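Long-range contacts in heme-binding protein A / AI-2 binding protein A (Helicobacter pylori SS1, PDB 6OFQ), which binds the peptide STSA and probably delivers short peptides in the periplasm to an ABC transporter: residues V100-W108 against K207-F216; K221-K229 against L240-I248. All coordinates share one frame; numbering follows the deposited sequence. Where two conformers were deposited one is given.

Contact 1. Residues V100-W108 against K207-F216; sequences VYFHQTKYW and KPVGTGPFKF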
ATOM      1  N   VAL A 100      12.715   7.831  24.017  1.00 10.32           N
ATOM      2  CA  VAL A 100      12.776   6.904  22.880  1.00  8.80           C
ATOM      3  C   VAL A 100      14.081   7.251  22.199  1.00  9.94           C
ATOM      4  O   VAL A 100      14.387   8.408  21.885  1.00  9.13           O
ATOM      5  CB  VAL A 100      11.620   7.221  21.926  1.00  9.21           C
ATOM      6  CG1 VAL A 100      11.766   6.415  20.634  1.00  9.58           C
ATOM      7  CG2 VAL A 100      10.284   7.022  22.610  1.00 10.02           C
ATOM      8  N   TYR A 101      14.831   6.212  21.814  1.00 10.46           N
ATOM      9  CA  TYR A 101      16.086   6.380  21.135  1.00 10.54           C
ATOM     10  C   TYR A 101      16.036   5.785  19.728  1.00  8.52           C
ATOM     11  O   TYR A 101      15.426   4.712  19.547  1.00 10.27           O
ATOM     12  CB  TYR A 101      17.233   5.746  21.940  1.00 12.37           C
ATOM     13  CG  TYR A 101      17.471   6.568  23.208  1.00 14.65           C
ATOM     14  CD1 TYR A 101      18.310   7.660  23.140  1.00 16.78           C
ATOM     15  CD2 TYR A 101      16.807   6.309  24.387  1.00 20.95           C
ATOM     16  CE1 TYR A 101      18.485   8.539  24.184  1.00 17.73           C
ATOM     17  CE2 TYR A 101      16.950   7.180  25.457  1.00 21.45           C
ATOM     18  CZ  TYR A 101      17.777   8.270  25.332  1.00 20.28           C
ATOM     19  OH  TYR A 101      17.976   9.160  26.365  1.00 28.02           O
ATOM     20  N   PHE A 102      16.746   6.425  18.801  1.00  8.12           N
ATOM     21  CA  PHE A 102      16.963   5.854  17.490  1.00  8.19           C
ATOM     22  C   PHE A 102      17.941   4.677  17.558  1.00  9.74           C
ATOM     23  O   PHE A 102      18.829   4.640  18.401  1.00 10.93           O
ATOM     24  CB  PHE A 102      17.438   6.892  16.486  1.00  7.46           C
ATOM     25  CG  PHE A 102      16.354   7.822  16.009  1.00  8.10           C
ATOM     26  CD1 PHE A 102      15.509   7.454  14.991  1.00  7.38           C
ATOM     27  CD2 PHE A 102      16.209   9.058  16.652  1.00  8.12           C
ATOM     28  CE1 PHE A 102      14.500   8.317  14.558  1.00  8.13           C
ATOM     29  CE2 PHE A 102      15.206   9.914  16.208  1.00  8.66           C
ATOM     30  CZ  PHE A 102      14.421   9.587  15.127  1.00  8.20           C
ATOM     31  N   HIS A 103      17.794   3.783  16.584  1.00  8.46           N
ATOM     32  CA  HIS A 103      18.689   2.608  16.526  1.00  8.44           C
ATOM     33  C   HIS A 103      20.173   2.973  16.469  1.00  9.04           C
ATOM     34  O   HIS A 103      20.549   3.965  15.889  1.00  9.96           O
ATOM     35  CB  HIS A 103      18.429   1.845  15.240  1.00  8.14           C
ATOM     36  CG  HIS A 103      17.024   1.365  15.135  1.00  7.59           C
ATOM     37  ND1 HIS A 103      16.388   1.294  13.924  1.00  7.13           N
ATOM     38  CD2 HIS A 103      16.157   0.916  16.060  1.00  8.01           C
ATOM     39  CE1 HIS A 103      15.151   0.875  14.113  1.00  6.69           C
ATOM     40  NE2 HIS A 103      14.988   0.610  15.395  1.00  6.80           N
ATOM     41  N   GLN A 104      21.002   2.090  17.005  1.00 10.39           N
ATOM     42  CA  GLN A 104      22.438   2.180  16.720  1.00 11.88           C
ATOM     43  C   GLN A 104      22.824   0.991  15.823  1.00  9.76           C
ATOM     44  O   GLN A 104      22.361  -0.103  16.113  1.00 12.12           O
ATOM     45  CB  GLN A 104      23.197   2.105  18.033  1.00 15.11           C
ATOM     46  CG  GLN A 104      23.105   3.398  18.846  1.00 19.12           C
ATOM     47  CD  GLN A 104      23.587   3.155  20.272  1.00 25.89           C
ATOM     48  OE1 GLN A 104      22.898   2.478  21.029  1.00 31.60           O
ATOM     49  NE2 GLN A 104      24.831   3.567  20.592  1.00 24.84           N
ATOM     50  N   THR A 105      23.634   1.246  14.809  1.00 11.15           N
ATOM     51  CA  THR A 105      24.027   0.223  13.857  1.00 12.05           C
ATOM     52  C   THR A 105      25.518   0.426  13.604  1.00 13.37           C
ATOM     53  O   THR A 105      26.084   1.447  14.048  1.00 12.93           O
ATOM     54  CB  THR A 105      23.277   0.453  12.548  1.00 10.36           C
ATOM     55  OG1 THR A 105      23.699   1.705  12.005  1.00  9.21           O
ATOM     56  CG2 THR A 105      21.741   0.401  12.699  1.00 10.79           C
ATOM     57  N   LYS A 106      26.067  -0.342  12.668  1.00 14.25           N
ATOM     58  CA  LYS A 106      27.492  -0.109  12.346  1.00 15.59           C
ATOM     59  C   LYS A 106      27.742   1.224  11.651  1.00 15.28           C
ATOM     60  O   LYS A 106      28.851   1.790  11.697  1.00 14.82           O
ATOM     61  CB  LYS A 106      28.020  -1.310  11.548  1.00 19.16           C
ATOM     62  CG  LYS A 106      27.731  -1.289  10.070  1.00 21.41           C
ATOM     63  CD  LYS A 106      28.380  -2.506   9.393  1.00 29.42           C
ATOM     64  CE  LYS A 106      27.856  -2.743   7.986  1.00 33.24           C
ATOM     65  NZ  LYS A 106      28.768  -3.577   7.143  1.00 33.96           N
ATOM     66  N   TYR A 107      26.735   1.796  10.990  1.00 11.71           N
ATOM     67  CA  TYR A 107      26.839   3.004  10.201  1.00 11.98           C
ATOM     68  C   TYR A 107      26.372   4.285  10.944  1.00 11.97           C
ATOM     69  O   TYR A 107      26.459   5.393  10.400  1.00 13.50           O
ATOM     70  CB  TYR A 107      26.159   2.874   8.848  1.00 11.86           C
ATOM     71  CG  TYR A 107      24.734   2.355   8.947  1.00 11.78           C
ATOM     72  CD1 TYR A 107      23.681   3.231   9.185  1.00 11.14           C
ATOM     73  CD2 TYR A 107      24.466   1.017   8.755  1.00 11.48           C
ATOM     74  CE1 TYR A 107      22.400   2.753   9.281  1.00 10.56           C
ATOM     75  CE2 TYR A 107      23.172   0.557   8.764  1.00 11.01           C
ATOM     76  CZ  TYR A 107      22.129   1.419   9.065  1.00  9.58           C
ATOM     77  OH  TYR A 107      20.850   0.903   9.128  1.00  7.90           O
ATOM     78  N   TRP A 108      25.722   4.078  12.067  1.00 11.09           N
ATOM     79  CA  TRP A 108      25.215   5.139  12.927  1.00 12.23           C
ATOM     80  C   TRP A 108      25.399   4.711  14.380  1.00 13.38           C
ATOM     81  O   TRP A 108      24.605   3.996  15.004  1.00 13.76           O
ATOM     82  CB  TRP A 108      23.766   5.509  12.540  1.00 11.55           C
ATOM     83  CG  TRP A 108      23.195   6.554  13.449  1.00  9.75           C
ATOM     84  CD1 TRP A 108      22.162   6.444  14.303  1.00  9.65           C
ATOM     85  CD2 TRP A 108      23.612   7.925  13.555  1.00  9.95           C
ATOM     86  NE1 TRP A 108      21.892   7.623  14.951  1.00  8.70           N
ATOM     87  CE2 TRP A 108      22.756   8.558  14.485  1.00 10.56           C
ATOM     88  CE3 TRP A 108      24.631   8.666  12.963  1.00 12.24           C
ATOM     89  CZ2 TRP A 108      22.915   9.891  14.826  1.00 10.73           C
ATOM     90  CZ3 TRP A 108      24.812   9.966  13.319  1.00 11.85           C
ATOM     91  CH2 TRP A 108      23.927  10.570  14.218  1.00 11.97           C
ATOM     92  N   LYS A 207      20.454   2.997   4.212  1.00  7.14           N
ATOM     93  CA  LYS A 207      20.987   2.498   5.476  1.00  7.78           C
ATOM     94  C   LYS A 207      20.176   3.203   6.567  1.00  7.75           C
ATOM     95  O   LYS A 207      20.547   4.277   7.040  1.00  7.35           O
ATOM     96  CB  LYS A 207      22.502   2.782   5.549  1.00  9.76           C
ATOM     97  CG  LYS A 207      23.301   1.915   4.583  1.00 13.93           C
ATOM     98  CD  LYS A 207      24.763   2.340   4.584  1.00 19.53           C
ATOM     99  CE  LYS A 207      25.466   1.529   3.503  1.00 30.68           C
ATOM    100  NZ  LYS A 207      26.862   1.966   3.170  1.00 37.59           N
ATOM    101  N   PRO A 208      18.987   2.682   6.903  1.00  5.91           N
ATOM    102  CA  PRO A 208      18.020   3.474   7.621  1.00  6.60           C
ATOM    103  C   PRO A 208      18.231   3.476   9.109  1.00  6.39           C
ATOM    104  O   PRO A 208      18.761   2.543   9.673  1.00  6.89           O
ATOM    105  CB  PRO A 208      16.707   2.782   7.233  1.00  6.33           C
ATOM    106  CG  PRO A 208      17.079   1.312   7.090  1.00  6.41           C
ATOM    107  CD  PRO A 208      18.420   1.411   6.393  1.00  6.07           C
ATOM    108  N   VAL A 209      17.725   4.524   9.780  1.00  5.85           N
ATOM    109  CA  VAL A 209      17.679   4.668  11.204  1.00  6.03           C
ATOM    110  C   VAL A 209      16.279   5.021  11.703  1.00  5.78           C
ATOM    111  O   VAL A 209      15.766   6.040  11.284  1.00  6.94           O
ATOM    112  CB  VAL A 209      18.724   5.725  11.648  1.00  6.12           C
ATOM    113  CG1 VAL A 209      18.642   5.970  13.144  1.00  6.73           C
ATOM    114  CG2 VAL A 209      20.141   5.253  11.295  1.00  7.36           C
ATOM    115  N   GLY A 210      15.709   4.168  12.528  1.00  5.25           N
ATOM    116  CA  GLY A 210      14.329   4.377  13.028  1.00  4.76           C
ATOM    117  C   GLY A 210      14.271   4.152  14.513  1.00  5.35           C
ATOM    118  O   GLY A 210      15.295   3.991  15.192  1.00  6.21           O
ATOM    119  N   THR A 211      13.068   4.065  15.043  1.00  5.33           N
ATOM    120  CA  THR A 211      12.809   3.751  16.438  1.00  5.10           C
ATOM    121  C   THR A 211      12.089   2.437  16.693  1.00  5.03           C
ATOM    122  O   THR A 211      11.815   2.113  17.836  1.00  5.54           O
ATOM    123  CB  THR A 211      11.978   4.862  17.095  1.00  5.28           C
ATOM    124  OG1 THR A 211      10.734   5.014  16.413  1.00  5.70           O
ATOM    125  CG2 THR A 211      12.668   6.206  17.107  1.00  5.60           C
ATOM    126  N   GLY A 212      11.756   1.714  15.627  1.00  4.54           N
ATOM    127  CA  GLY A 212      10.886   0.573  15.761  1.00  4.68           C
ATOM    128  C   GLY A 212      11.462  -0.666  16.377  1.00  5.01           C
ATOM    129  O   GLY A 212      12.642  -0.688  16.769  1.00  5.06           O
ATOM    130  N   PRO A 213      10.671  -1.735  16.391  1.00  5.28           N
ATOM    131  CA  PRO A 213      11.044  -2.903  17.178  1.00  6.09           C
ATOM    132  C   PRO A 213      12.145  -3.737  16.538  1.00  5.57           C
ATOM    133  O   PRO A 213      12.621  -4.657  17.210  1.00  6.16           O
ATOM    134  CB  PRO A 213       9.750  -3.692  17.276  1.00  6.77           C
ATOM    135  CG  PRO A 213       8.887  -3.186  16.170  1.00  6.48           C
ATOM    136  CD  PRO A 213       9.266  -1.744  15.964  1.00  5.48           C
ATOM    137  N   PHE A 214      12.420  -3.526  15.255  1.00  4.88           N
ATOM    138  CA  PHE A 214      13.591  -4.088  14.578  1.00  5.33           C
ATOM    139  C   PHE A 214      14.476  -3.025  13.990  1.00  6.16           C
ATOM    140  O   PHE A 214      13.998  -1.964  13.635  1.00  5.99           O
ATOM    141  CB  PHE A 214      13.149  -5.077  13.478  1.00  5.28           C
ATOM    142  CG  PHE A 214      12.374  -6.254  13.990  1.00  5.02           C
ATOM    143  CD1 PHE A 214      10.993  -6.176  14.083  1.00  5.20           C
ATOM    144  CD2 PHE A 214      13.002  -7.431  14.383  1.00  5.12           C
ATOM    145  CE1 PHE A 214      10.280  -7.239  14.572  1.00  5.80           C
ATOM    146  CE2 PHE A 214      12.300  -8.518  14.860  1.00  5.48           C
ATOM    147  CZ  PHE A 214      10.925  -8.405  14.952  1.00  5.44           C
ATOM    148  N   LYS A 215      15.760  -3.364  13.865  1.00  6.92           N
ATOM    149  CA  LYS A 215      16.687  -2.466  13.212  1.00  7.95           C
ATOM    150  C   LYS A 215      17.292  -3.131  11.995  1.00  6.98           C
ATOM    151  O   LYS A 215      17.297  -4.370  11.899  1.00  6.42           O
ATOM    152  CB  LYS A 215      17.767  -1.975  14.164  1.00 10.76           C
ATOM    153  CG  LYS A 215      18.615  -3.102  14.703  1.00 12.30           C
ATOM    154  CD  LYS A 215      19.456  -2.577  15.860  1.00 18.37           C
ATOM    155  CE  LYS A 215      20.166  -3.759  16.502  1.00 20.81           C
ATOM    156  NZ  LYS A 215      21.015  -3.108  17.527  1.00 26.96           N
ATOM    157  N   PHE A 216      17.741  -2.321  11.053  1.00  7.30           N
ATOM    158  CA  PHE A 216      18.361  -2.810   9.817  1.00  7.28           C
ATOM    159  C   PHE A 216      19.752  -3.411  10.062  1.00  7.19           C
ATOM    160  O   PHE A 216      20.512  -2.810  10.826  1.00  8.64           O
ATOM    161  CB  PHE A 216      18.497  -1.615   8.888  1.00  7.33           C
ATOM    162  CG  PHE A 216      19.138  -1.864   7.575  1.00  7.17           C
ATOM    163  CD1 PHE A 216      20.514  -1.853   7.428  1.00  7.63           C
ATOM    164  CD2 PHE A 216      18.373  -2.010   6.438  1.00  7.58           C
ATOM    165  CE1 PHE A 216      21.121  -2.044   6.182  1.00  7.90           C
ATOM    166  CE2 PHE A 216      18.962  -2.124   5.185  1.00  8.57           C
ATOM    167  CZ  PHE A 216      20.315  -2.140   5.073  1.00  7.93           C
TER
HETATM  168  O   HOH W   1      17.675   0.506  11.472  1.00  7.71           O
HETATM  169  O   HOH W   2      23.098  -2.902  15.461  1.00 32.58           O
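The imidazole of His-103 sits in the curl of 207-216, between Lys-215 CB and the carbonyl of Gly-210. Over one face lies Lys-215 CB, 3.6 Å from the ring centroid and 13° off the normal, a CH-pi contact; over the opposite face stands the Gly-210 carbonyl oxygen. That same oxygen accepts from the backbone, His-103 N to Gly-210 O at 2.9 Å. In the ring plane, His-103 NE2 donates to Gly-212 O (3.0 Å) almost without a bend, 172° at the hydrogen, although the donor is tilted from the carbonyl plane. ND1 shares a hydrogen bond with a water, which donates to Pro-208 O and accepts from Phe-216 N; both ring nitrogens are thus bonded and the rotation of the ring is fixed.

Tyr-107 is the second large contributor. Its CG stands between backbone N and carbonyl carbon (chi1 51°), which lays the ring with Lys-207 CB over the centre of one face and Thr-105 OG1 over the centre of the other. The phenol Tyr-107 OH donates to Pro-208 O at 2.7 Å, and the edge beside it meets Phe-216 CD1. Val-209 branches among three aromatic residues: CG1 meets Phe-102 CB and Trp-108 CD1, CG2 meets Trp-108 CB and Tyr-107 CE1. Further along, Thr-211 CG2 covers one face of Phe-102 and touches Val-100 CG1 at 3.6 Å, while its hydroxyl bonds to Asp-63.

Thr-105 OG1 accepts from Tyr-107 N, an ST turn within the type I beta turn of Thr-105 to Trp-108. The whole is a buried junction, joining the irregular chain after strand 91-96 to the lead-in and first residues of strand 214-220 in this type II periplasmic binding protein.

Contact 2. Residues K221-K229 against L240-I248; sequences KDEKIILLK and LDKVVVRTI
Leu-240 opens the second segment by turning its carbonyl oxygen to the aliphatic part of Lys-229, where Leu-240 O lies 3.4 Å from Lys-229 CB; this buried oxygen has no polar partner in the model. Asp-241 O then accepts from Lys-229 N, and a water joins Asp-241 OD1 to Lys-229 NZ, which also bonds to Ala-238 O; Asp-241 OD2 is taken by Gly-31 N. The extended chain of Lys-242 (CG anti to the backbone N, chi1 175°) runs side by side with Leu-228, Lys-242 CG lying 3.9 Å from Leu-228 CD2, and its CE reaches Ile-226 CG2.

Val-243 exchanges two backbone bonds with Leu-227. Val-244, on the other face of the sheet, is set against Ile-226. Val-245 returns to the face of Val-243 and exchanges two bonds with Ile-225, Val-245 N to Ile-225 O being 2.7 Å, while its CG2 approaches Leu-227 CD1. Arg-246 bends at chi3 (55°), and its NE donates to a water that also binds Glu-223 O; NH1 forms a salt bridge with Glu-262. Thr-247 N closes the antiparallel pairing on Glu-223 O at 2.9 Å.

Strand 242-247 lies between 224-229 and 32-37, while 214-220 flanks 224-229 on its far side; helix 52-61 packs on Leu-227 and Val-245.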
ATOM      1  N   LYS A 221      20.246  -6.449  -2.673  0.50  8.87           N
ATOM      2  CA  LYS A 221      19.219  -6.165  -3.646  0.50 10.76           C
ATOM      3  C   LYS A 221      18.727  -7.445  -4.309  0.50  9.97           C
ATOM      4  O   LYS A 221      19.538  -8.304  -4.674  0.50 10.70           O
ATOM      5  CB  LYS A 221      19.799  -5.194  -4.682  0.50 13.65           C
ATOM      6  CG  LYS A 221      18.805  -4.450  -5.550  0.50 17.52           C
ATOM      7  CD  LYS A 221      19.523  -3.899  -6.773  0.50 19.33           C
ATOM      8  CE  LYS A 221      18.575  -3.823  -7.961  0.50 22.27           C
ATOM      9  NZ  LYS A 221      18.832  -2.567  -8.707  0.50 23.48           N
ATOM     10  N   ASP A 222      17.405  -7.599  -4.403  1.00  9.36           N
ATOM     11  CA  ASP A 222      16.752  -8.718  -5.077  1.00  9.50           C
ATOM     12  C   ASP A 222      17.061 -10.063  -4.442  1.00  9.50           C
ATOM     13  O   ASP A 222      16.803 -11.123  -5.033  1.00 11.38           O
ATOM     14  CB  ASP A 222      17.025  -8.693  -6.613  1.00 10.62           C
ATOM     15  CG  ASP A 222      16.581  -7.407  -7.243  1.00 14.83           C
ATOM     16  OD1 ASP A 222      15.556  -6.883  -6.786  1.00 16.88           O
ATOM     17  OD2 ASP A 222      17.257  -6.867  -8.156  1.00 20.21           O
ATOM     18  N   GLU A 223      17.616 -10.092  -3.225  1.00  8.19           N
ATOM     19  CA  GLU A 223      17.973 -11.320  -2.544  1.00  8.75           C
ATOM     20  C   GLU A 223      17.408 -11.403  -1.126  1.00  7.67           C
ATOM     21  O   GLU A 223      16.521 -12.204  -0.836  1.00  6.78           O
ATOM     22  CB  GLU A 223      19.495 -11.471  -2.569  1.00 12.25           C
ATOM     23  CG  GLU A 223      20.156 -12.674  -1.920  1.00 16.86           C
ATOM     24  CD  GLU A 223      21.636 -12.340  -1.670  1.00 23.47           C
ATOM     25  OE1 GLU A 223      22.048 -12.430  -0.476  1.00 19.60           O
ATOM     26  OE2 GLU A 223      22.311 -11.934  -2.673  1.00 22.47           O
ATOM     27  N   LYS A 224      17.914 -10.573  -0.220  1.00  6.42           N
ATOM     28  CA  LYS A 224      17.422 -10.618   1.154  1.00  7.08           C
ATOM     29  C   LYS A 224      17.718  -9.326   1.896  1.00  6.46           C
ATOM     30  O   LYS A 224      18.674  -8.596   1.583  1.00  6.74           O
ATOM     31  CB  LYS A 224      18.024 -11.778   1.965  1.00  8.79           C
ATOM     32  CG  LYS A 224      19.524 -11.680   2.208  1.00 10.32           C
ATOM     33  CD  LYS A 224      20.148 -12.890   2.874  1.00 12.42           C
ATOM     34  CE  LYS A 224      21.623 -12.702   3.150  1.00 14.42           C
ATOM     35  NZ  LYS A 224      22.068 -14.008   3.717  1.00 16.25           N
ATOM     36  N   ILE A 225      16.849  -9.043   2.887  1.00  5.57           N
ATOM     37  CA  ILE A 225      17.067  -8.033   3.920  1.00  5.23           C
ATOM     38  C   ILE A 225      17.101  -8.755   5.256  1.00  5.24           C
ATOM     39  O   ILE A 225      16.259  -9.658   5.534  1.00  5.82           O
ATOM     40  CB  ILE A 225      15.884  -7.050   3.884  1.00  5.59           C
ATOM     41  CG1 ILE A 225      15.969  -6.254   2.577  1.00  5.45           C
ATOM     42  CG2 ILE A 225      15.890  -6.167   5.126  1.00  6.34           C
ATOM     43  CD1 ILE A 225      14.608  -5.715   2.160  1.00  6.05           C
ATOM     44  N   ILE A 226      18.031  -8.340   6.126  1.00  5.26           N
ATOM     45  CA  ILE A 226      18.112  -8.872   7.470  1.00  6.01           C
ATOM     46  C   ILE A 226      17.775  -7.779   8.462  1.00  5.68           C
ATOM     47  O   ILE A 226      18.354  -6.678   8.388  1.00  6.46           O
ATOM     48  CB  ILE A 226      19.514  -9.471   7.803  1.00  7.03           C
ATOM     49  CG1 ILE A 226      19.793 -10.671   6.896  1.00  8.33           C
ATOM     50  CG2 ILE A 226      19.611  -9.851   9.270  1.00  7.40           C
ATOM     51  CD1 ILE A 226      21.182 -11.255   7.040  1.00 10.66           C
ATOM     52  N   LEU A 227      16.801  -8.067   9.317  1.00  5.75           N
ATOM     53  CA  LEU A 227      16.364  -7.220  10.426  1.00  5.89           C
ATOM     54  C   LEU A 227      16.755  -7.902  11.723  1.00  7.48           C
ATOM     55  O   LEU A 227      16.536  -9.115  11.870  1.00  7.70           O
ATOM     56  CB  LEU A 227      14.836  -7.019  10.430  1.00  6.38           C
ATOM     57  CG  LEU A 227      14.317  -6.483   9.105  1.00  6.85           C
ATOM     58  CD1 LEU A 227      12.774  -6.468   9.127  1.00  8.23           C
ATOM     59  CD2 LEU A 227      14.873  -5.119   8.724  1.00  8.12           C
ATOM     60  N   LEU A 228      17.231  -7.134  12.697  1.00  7.37           N
ATOM     61  CA  LEU A 228      17.512  -7.655  14.019  1.00  7.76           C
ATOM     62  C   LEU A 228      16.621  -7.024  15.072  1.00  6.92           C
ATOM     63  O   LEU A 228      16.294  -5.818  14.944  1.00  6.33           O
ATOM     64  CB  LEU A 228      19.000  -7.389  14.300  1.00  8.25           C
ATOM     65  CG  LEU A 228      20.022  -8.032  13.369  1.00 10.08           C
ATOM     66  CD1 LEU A 228      21.439  -7.552  13.595  1.00 11.22           C
ATOM     67  CD2 LEU A 228      19.875  -9.551  13.536  1.00 10.65           C
ATOM     68  N   LYS A 229      16.311  -7.745  16.141  1.00  6.78           N
ATOM     69  CA  LYS A 229      15.570  -7.148  17.210  1.00  6.98           C
ATOM     70  C   LYS A 229      16.201  -5.894  17.739  1.00  7.47           C
ATOM     71  O   LYS A 229      17.386  -5.851  18.016  1.00  8.18           O
ATOM     72  CB  LYS A 229      15.330  -8.176  18.309  1.00  7.70           C
ATOM     73  CG  LYS A 229      14.648  -7.698  19.584  1.00  8.29           C
ATOM     74  CD  LYS A 229      14.381  -8.887  20.479  1.00  9.26           C
ATOM     75  CE  LYS A 229      13.859  -8.453  21.810  1.00  9.37           C
ATOM     76  NZ  LYS A 229      13.328  -9.563  22.649  1.00 10.30           N
ATOM     77  N   LEU A 240      10.888 -12.219  18.272  1.00  6.11           N
ATOM     78  CA  LEU A 240      11.932 -12.772  17.436  1.00  6.05           C
ATOM     79  C   LEU A 240      13.250 -12.048  17.580  1.00  5.88           C
ATOM     80  O   LEU A 240      13.305 -10.809  17.725  1.00  6.58           O
ATOM     81  CB  LEU A 240      11.486 -12.688  15.966  1.00  5.69           C
ATOM     82  CG  LEU A 240      10.328 -13.611  15.622  1.00  6.16           C
ATOM     83  CD1 LEU A 240       9.628 -13.133  14.358  1.00  6.09           C
ATOM     84  CD2 LEU A 240      10.766 -15.073  15.460  1.00  6.13           C
ATOM     85  N   ASP A 241      14.374 -12.742  17.438  1.00  5.97           N
ATOM     86  CA  ASP A 241      15.677 -12.119  17.433  1.00  6.30           C
ATOM     87  C   ASP A 241      16.045 -11.532  16.072  1.00  5.79           C
ATOM     88  O   ASP A 241      16.848 -10.620  15.995  1.00  6.90           O
ATOM     89  CB  ASP A 241      16.784 -13.161  17.775  1.00  6.34           C
ATOM     90  CG  ASP A 241      16.593 -13.745  19.151  1.00  7.39           C
ATOM     91  OD1 ASP A 241      16.350 -12.951  20.076  1.00  8.95           O
ATOM     92  OD2 ASP A 241      16.460 -14.999  19.268  1.00 10.01           O
ATOM     93  N   LYS A 242      15.558 -12.154  15.020  1.00  5.38           N
ATOM     94  CA  LYS A 242      15.991 -11.840  13.679  1.00  5.84           C
ATOM     95  C   LYS A 242      14.863 -12.161  12.692  1.00  5.57           C
ATOM     96  O   LYS A 242      14.168 -13.146  12.844  1.00  6.57           O
ATOM     97  CB  LYS A 242      17.280 -12.642  13.376  1.00  7.47           C
ATOM     98  CG  LYS A 242      17.843 -12.552  11.989  1.00  9.03           C
ATOM     99  CD  LYS A 242      19.217 -13.258  12.066  1.00 13.64           C
ATOM    100  CE  LYS A 242      19.734 -13.725  10.741  1.00 18.46           C
ATOM    101  NZ  LYS A 242      21.070 -14.367  10.998  1.00 18.81           N
ATOM    102  N   VAL A 243      14.754 -11.365  11.631  1.00  5.67           N
ATOM    103  CA  VAL A 243      13.912 -11.669  10.514  1.00  6.47           C
ATOM    104  C   VAL A 243      14.738 -11.551   9.234  1.00  5.71           C
ATOM    105  O   VAL A 243      15.371 -10.530   8.992  1.00  6.82           O
ATOM    106  CB  VAL A 243      12.677 -10.742  10.415  1.00  6.81           C
ATOM    107  CG1 VAL A 243      11.817 -11.128   9.212  1.00  6.94           C
ATOM    108  CG2 VAL A 243      11.887 -10.745  11.716  1.00  7.32           C
ATOM    109  N   VAL A 244      14.704 -12.605   8.435  1.00  5.72           N
ATOM    110  CA  VAL A 244      15.295 -12.606   7.105  1.00  6.19           C
ATOM    111  C   VAL A 244      14.124 -12.467   6.138  1.00  6.25           C
ATOM    112  O   VAL A 244      13.266 -13.344   6.064  1.00  7.30           O
ATOM    113  CB  VAL A 244      16.146 -13.849   6.851  1.00  6.59           C
ATOM    114  CG1 VAL A 244      16.845 -13.727   5.525  1.00  6.97           C
ATOM    115  CG2 VAL A 244      17.177 -14.079   7.918  1.00  7.57           C
ATOM    116  N   VAL A 245      14.147 -11.398   5.352  1.00  5.91           N
ATOM    117  CA  VAL A 245      13.119 -11.139   4.357  1.00  5.73           C
ATOM    118  C   VAL A 245      13.745 -11.485   3.009  1.00  4.99           C
ATOM    119  O   VAL A 245      14.575 -10.712   2.508  1.00  5.45           O
ATOM    120  CB  VAL A 245      12.637  -9.672   4.395  1.00  5.63           C
ATOM    121  CG1 VAL A 245      11.583  -9.410   3.311  1.00  5.67           C
ATOM    122  CG2 VAL A 245      12.085  -9.339   5.765  1.00  6.15           C
ATOM    123  N   ARG A 246      13.346 -12.645   2.471  1.00  5.44           N
ATOM    124  CA  ARG A 246      13.886 -13.124   1.216  1.00  6.39           C
ATOM    125  C   ARG A 246      12.987 -12.766   0.050  1.00  6.05           C
ATOM    126  O   ARG A 246      11.753 -12.781   0.110  1.00  5.75           O
ATOM    127  CB  ARG A 246      14.020 -14.644   1.268  1.00  8.34           C
ATOM    128  CG  ARG A 246      15.100 -15.110   2.248  1.00  8.59           C
ATOM    129  CD  ARG A 246      15.550 -16.571   2.142  1.00 11.32           C
ATOM    130  NE  ARG A 246      15.990 -16.839   0.783  1.00 12.29           N
ATOM    131  CZ  ARG A 246      16.070 -18.052   0.229  1.00 14.75           C
ATOM    132  NH1 ARG A 246      15.812 -19.114   0.947  1.00 13.37           N
ATOM    133  NH2 ARG A 246      16.404 -18.167  -1.069  1.00 14.87           N
ATOM    134  N   THR A 247      13.643 -12.482  -1.069  1.00  5.43           N
ATOM    135  CA  THR A 247      12.996 -12.361  -2.369  1.00  6.21           C
ATOM    136  C   THR A 247      13.179 -13.615  -3.193  1.00  6.65           C
ATOM    137  O   THR A 247      14.308 -13.939  -3.517  1.00  7.34           O
ATOM    138  CB  THR A 247      13.479 -11.126  -3.133  1.00  6.54           C
ATOM    139  OG1 THR A 247      13.227  -9.910  -2.378  1.00  5.97           O
ATOM    140  CG2 THR A 247      12.773 -10.979  -4.476  1.00  6.52           C
ATOM    141  N   ILE A 248      12.095 -14.329  -3.466  1.00  6.15           N
ATOM    142  CA  ILE A 248      12.090 -15.567  -4.290  1.00  6.42           C
ATOM    143  C   ILE A 248      10.992 -15.305  -5.292  1.00  6.20           C
ATOM    144  O   ILE A 248       9.802 -15.423  -5.018  1.00  5.41           O
ATOM    145  CB  ILE A 248      11.712 -16.794  -3.432  1.00  6.92           C
ATOM    146  CG1 ILE A 248      12.746 -16.968  -2.335  1.00  7.97           C
ATOM    147  CG2 ILE A 248      11.618 -18.058  -4.301  1.00  7.35           C
ATOM    148  CD1 ILE A 248      12.509 -18.112  -1.392  1.00  8.42           C
TER
HETATM  149  O   HOH W   3      16.942 -14.932  -0.835  1.00 27.68           O
HETATM  150  O   HOH W   4      14.040 -12.369  21.562  1.00 11.51           O

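How the contacts relate
The two contacts illustrate how a sheet's interior pairing and the fastening of a loop to its edge strand use different chemistry. Contact 1 is buried and irregular: aromatic and imidazole rings, side-chain-to-carbonyl bonds and a shared water fasten a loop to the start of strand 214-220. Contact 2 is partly buried and regular, carried mainly by backbone bonds between antiparallel strands, with aliphatic side chains on the helix-covered face and lysine and arginine chains among those on the other. They meet where strand 214-220 runs beside 224-229: Lys-215 N lies 2.7 Å from Leu-228 O, a probable hydrogen bond, and Phe-214 packs against the same carbonyl. Helix 52-61 touches side chains of both.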